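Side-chain contact in uncharacterized protein (Pseudomonas aeruginosa PAO1, PDB 6TCB), which is of unknown function but binds calcium at the interface between its two subunits: residues D66-A69 against V70-T73. Residues are numbered along the deposited sequence; the frame is centred on the assembly and turned at random.
Sequences DLDA and VRAT. With CA (calcium ion), chain C.
Asp-68 and Arg-71, one helical turn apart, run side by side and meet in a salt bridge, Asp-68 OD1 to Arg-71 NH2 at 2.9 Å. Carboxylate and guanidinium planes are nearly parallel (7°) but stepped, OD1 approaching obliquely from outside the guanidinium plane. The arginine chain leaves the helix extended and then bends at chi3 (54°), turning its head back toward the aspartate. A water bridges the arginine to the helix backbone, donating to Asp-68 O and accepting from Arg-71 NE, 2.8 Å away. Arg-71 NH2 also donates to Cys-65 O of the second subunit, so the guanidinium spans the dimer interface.

The two oxygens of Asp-68 divide the work: OD2 binds the calcium ion at 2.2 Å, while OD1, besides meeting the arginine, accepts from Leu-67 N of the second subunit. Arg-71 acts as a second-shell residue, probably offsetting some of the negative charge gathered at the metal. Two waters share the ion with Asp-68, and the second subunit contributes its own Asp-66 OD1 and Asp-68 OD2.

This is the N-terminal end of helix 67-82, where Asp-66 is the N-cap: its OD1 takes the Ala-69 N-H at 2.9 Å through the anti lone pair. One turn beyond Ala-69, Thr-73 OG1 lies beside its backbone N (chi1 -58°) and donates to Ala-69 O at 2.8 Å. Thr-73 N reaches the same oxygen from the opposite face of the carbonyl plane, and OG1 is also hydrogen-bonded to Leu-94 N. Val-70 faces inward, its CG2 3.5 Å from Asp-66 O, and packs against Val-59, Val-61 and Leu-53 of the sheet.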
ATOM      1  N   ASP A  66      10.079   5.210  -8.056  1.00 11.20           N
ATOM      2  CA  ASP A  66      10.001   3.794  -8.382  1.00 11.12           C
ATOM      3  C   ASP A  66       9.532   3.003  -7.171  1.00 10.22           C
ATOM      4  O   ASP A  66      10.163   3.046  -6.110  1.00 10.36           O
ATOM      5  CB  ASP A  66      11.372   3.316  -8.836  1.00 13.32           C
ATOM      6  CG  ASP A  66      11.326   1.919  -9.379  1.00 16.63           C
ATOM      7  OD1 ASP A  66      11.387   0.982  -8.573  1.00 16.85           O
ATOM      8  OD2 ASP A  66      11.182   1.759 -10.612  1.00 18.19           O
ATOM      9  N   LEU A  67       8.457   2.238  -7.340  1.00  9.85           N
ATOM     10  CA  LEU A  67       7.875   1.551  -6.192  1.00  9.47           C
ATOM     11  C   LEU A  67       8.743   0.391  -5.732  1.00  9.73           C
ATOM     12  O   LEU A  67       8.822   0.109  -4.529  1.00  9.39           O
ATOM     13  CB  LEU A  67       6.472   1.051  -6.523  1.00 10.68           C
ATOM     14  CG  LEU A  67       5.435   2.117  -6.842  1.00 13.81           C
ATOM     15  CD1 LEU A  67       4.071   1.475  -7.126  1.00 15.61           C
ATOM     16  CD2 LEU A  67       5.284   3.115  -5.735  1.00 15.25           C
ATOM     17  N   ASP A  68       9.390  -0.308  -6.666  1.00  9.97           N
ATOM     18  CA  ASP A  68      10.289  -1.384  -6.256  1.00 10.00           C
ATOM     19  C   ASP A  68      11.446  -0.840  -5.427  1.00  9.47           C
ATOM     20  O   ASP A  68      11.904  -1.494  -4.481  1.00 10.08           O
ATOM     21  CB  ASP A  68      10.791  -2.149  -7.477  1.00 11.05           C
ATOM     22  CG  ASP A  68       9.725  -3.060  -8.083  1.00 13.79           C
ATOM     23  OD1 ASP A  68       8.791  -3.489  -7.369  1.00 14.06           O
ATOM     24  OD2 ASP A  68       9.832  -3.370  -9.290  1.00 15.54           O
ATOM     25  N   ALA A  69      11.901   0.374  -5.735  1.00  9.58           N
ATOM     26  CA  ALA A  69      12.965   0.980  -4.950  1.00  9.41           C
ATOM     27  C   ALA A  69      12.478   1.338  -3.552  1.00  8.38           C
ATOM     28  O   ALA A  69      13.227   1.200  -2.577  1.00  8.79           O
ATOM     29  CB  ALA A  69      13.516   2.207  -5.667  1.00 10.53           C
ATOM     30  N   VAL A  70      11.218   1.772  -3.428  1.00  8.39           N
ATOM     31  CA  VAL A  70      10.649   2.031  -2.107  1.00  8.04           C
ATOM     32  C   VAL A  70      10.573   0.743  -1.292  1.00  7.96           C
ATOM     33  O   VAL A  70      10.899   0.727  -0.102  1.00  7.99           O
ATOM     34  CB  VAL A  70       9.285   2.734  -2.228  1.00  9.20           C
ATOM     35  CG1 VAL A  70       8.643   2.937  -0.879  1.00 10.06           C
ATOM     36  CG2 VAL A  70       9.469   4.087  -2.889  1.00  9.66           C
ATOM     37  N   ARG A  71      10.146  -0.357  -1.917  1.00  8.43           N
ATOM     38  CA  ARG A  71      10.115  -1.638  -1.214  1.00  8.61           C
ATOM     39  C   ARG A  71      11.511  -2.069  -0.786  1.00  8.17           C
ATOM     40  O   ARG A  71      11.704  -2.534   0.344  1.00  9.47           O
ATOM     41  CB  ARG A  71       9.444  -2.702  -2.089  1.00  9.66           C
ATOM     42  CG  ARG A  71       9.475  -4.087  -1.455  1.00 10.13           C
ATOM     43  CD  ARG A  71       8.590  -5.104  -2.169  1.00 10.27           C
ATOM     44  NE  ARG A  71       8.894  -5.185  -3.595  1.00 10.13           N
ATOM     45  CZ  ARG A  71       8.230  -5.929  -4.477  1.00 10.47           C
ATOM     46  NH1 ARG A  71       7.204  -6.683  -4.105  1.00 10.91           N
ATOM     47  NH2 ARG A  71       8.598  -5.895  -5.747  1.00 10.38           N
ATOM     48  N   ALA A  72      12.506  -1.916  -1.658  1.00  8.96           N
ATOM     49  CA  ALA A  72      13.868  -2.243  -1.250  1.00  9.57           C
ATOM     50  C   ALA A  72      14.291  -1.389  -0.060  1.00  9.04           C
ATOM     51  O   ALA A  72      14.945  -1.878   0.871  1.00  9.76           O
ATOM     52  CB  ALA A  72      14.837  -2.058  -2.418  1.00 11.32           C
ATOM     53  N   THR A  73      13.921  -0.105  -0.074  1.00  8.47           N
ATOM     54  CA  THR A  73      14.241   0.789   1.034  1.00  8.39           C
ATOM     55  C   THR A  73      13.608   0.291   2.329  1.00  8.36           C
ATOM     56  O   THR A  73      14.240   0.335   3.393  1.00  8.89           O
ATOM     57  CB  THR A  73      13.790   2.214   0.682  1.00  8.75           C
ATOM     58  OG1 THR A  73      14.430   2.655  -0.536  1.00  9.28           O
ATOM     59  CG2 THR A  73      14.135   3.214   1.785  1.00  8.92           C
TER
HETATM   60 CA    CA C 101       9.697  -2.357 -11.264  1.00 18.01          CA
HETATM   61  O   HOH W   1      11.419  -4.256  -4.501  1.00 12.03           O
HETATM   62  O   HOH W   2       9.262  -1.387 -13.264  1.00 20.56           O
HETATM   63  O   HOH W   3      11.615  -3.279 -12.111  1.00 26.98           O